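Local structure of activated BY transcription factor SSRB (Salmonella enterica, 2WNW) at residues A[173-176]-A[177-180]. The protein belongs to glycosyl hydrolase family 30 and joins a TIM-barrel domain to a beta-sandwich domain. Residues are numbered along the deposited sequence; the frame is centred on the assembly and turned at random.
Sequences IIIN and YLLE
Ile175 and Leu179 meet through their branches one turn apart on helix 167-183, CG2 of Ile175 lying 4.1 Å from CD1 of Leu179, with the two side chains crossing at a slant. In Ile175 a chi1 of -66° sets CG1 beside the backbone N and anti to the carbonyl carbon, which leaves CG2 as the branch beside the carbonyl carbon, facing Leu179. The other branch of Ile175 ends in CD1, in looser apolar contact with CD1 of Leu178 at 4.4 Å.

Four consecutive i to i+4 hydrogen bonds tie the two turns together. Tyr177 N donates to Ile173 O at 2.9 Å and Leu178 N to Ile174 O at 3.0 Å. Leu179 N reaches Ile175 O at 2.9 Å, and Glu180 N reaches Asn176 O at 2.8 Å. The first is the most bent, at 145° about the hydrogen.

Side-chain carbons also lean on these carbonyls. Ile174 O lies in the plane of the Tyr177 ring, at its edge, and is 3.4 Å from Leu178 CG.

Beyond the two turns, Tyr177 rests on Met88 and Ile90 of barrel strand 85-90 and meets the ring of Tyr181, while Ile174, Ile175 and Leu178 pack against the neighbouring helix 210-227. The carboxylate of Glu180 forms a salt bridge with Arg183.

The chemistry is that of a largely buried helix packed outside the barrel strands: backbone bonding satisfies the N-H groups of Tyr177 to Glu180 and the carbonyls of Ile173 to Asn176, leaving apolar side chains to join the helix to the barrel wall and the adjacent helix.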
# COMPACT_ATOMS: atom_id res chain seq x y z
N ILE A 173 -8.89 -23.04 -33.88
CA ILE A 173 -8.73 -24.20 -33.00
C ILE A 173 -9.30 -23.87 -31.62
O ILE A 173 -9.97 -24.70 -31.01
CB ILE A 173 -7.25 -24.59 -32.84
CG1 ILE A 173 -6.73 -25.17 -34.15
CG2 ILE A 173 -7.10 -25.61 -31.70
CD1 ILE A 173 -5.29 -25.60 -34.09
N ILE A 174 -9.02 -22.66 -31.14
CA ILE A 174 -9.52 -22.23 -29.84
C ILE A 174 -11.05 -22.23 -29.83
O ILE A 174 -11.66 -22.60 -28.84
CB ILE A 174 -8.97 -20.83 -29.46
CG1 ILE A 174 -7.46 -20.92 -29.22
CG2 ILE A 174 -9.67 -20.32 -28.21
CD1 ILE A 174 -6.78 -19.58 -28.99
N ILE A 175 -11.66 -21.82 -30.94
CA ILE A 175 -13.11 -21.82 -31.01
C ILE A 175 -13.61 -23.27 -30.92
O ILE A 175 -14.57 -23.56 -30.21
CB ILE A 175 -13.62 -21.19 -32.32
CG1 ILE A 175 -13.28 -19.70 -32.35
CG2 ILE A 175 -15.13 -21.38 -32.45
CD1 ILE A 175 -13.97 -18.87 -31.27
N ASN A 176 -12.96 -24.19 -31.63
CA ASN A 176 -13.38 -25.58 -31.57
C ASN A 176 -13.19 -26.17 -30.18
O ASN A 176 -13.94 -27.05 -29.76
CB ASN A 176 -12.65 -26.42 -32.62
CG ASN A 176 -13.33 -26.37 -33.97
OD1 ASN A 176 -12.93 -25.62 -34.86
ND2 ASN A 176 -14.39 -27.16 -34.12
N TYR A 177 -12.17 -25.68 -29.48
CA TYR A 177 -11.91 -26.11 -28.11
C TYR A 177 -13.15 -25.72 -27.30
O TYR A 177 -13.70 -26.52 -26.54
CB TYR A 177 -10.68 -25.38 -27.56
CG TYR A 177 -10.56 -25.38 -26.05
CD1 TYR A 177 -9.96 -26.44 -25.37
CD2 TYR A 177 -11.06 -24.31 -25.30
CE1 TYR A 177 -9.85 -26.44 -23.98
CE2 TYR A 177 -10.95 -24.30 -23.91
CZ TYR A 177 -10.35 -25.36 -23.26
OH TYR A 177 -10.23 -25.35 -21.89
N LEU A 178 -13.60 -24.48 -27.48
CA LEU A 178 -14.78 -23.98 -26.77
C LEU A 178 -16.04 -24.76 -27.12
O LEU A 178 -16.85 -25.08 -26.25
CB LEU A 178 -14.99 -22.49 -27.07
CG LEU A 178 -13.93 -21.51 -26.53
CD1 LEU A 178 -14.22 -20.11 -27.03
CD2 LEU A 178 -13.93 -21.55 -25.00
N LEU A 179 -16.22 -25.08 -28.40
CA LEU A 179 -17.39 -25.84 -28.84
C LEU A 179 -17.34 -27.26 -28.27
O LEU A 179 -18.35 -27.80 -27.82
CB LEU A 179 -17.46 -25.90 -30.36
CG LEU A 179 -17.65 -24.55 -31.05
CD1 LEU A 179 -17.58 -24.72 -32.55
CD2 LEU A 179 -18.99 -23.96 -30.63
N GLU A 180 -16.15 -27.84 -28.29
CA GLU A 180 -15.92 -29.19 -27.76
C GLU A 180 -16.33 -29.26 -26.29
O GLU A 180 -17.08 -30.14 -25.88
CB GLU A 180 -14.45 -29.56 -27.93
CG GLU A 180 -13.93 -30.69 -27.03
CD GLU A 180 -14.66 -32.00 -27.23
OE1 GLU A 180 -15.24 -32.22 -28.32
OE2 GLU A 180 -14.64 -32.83 -26.30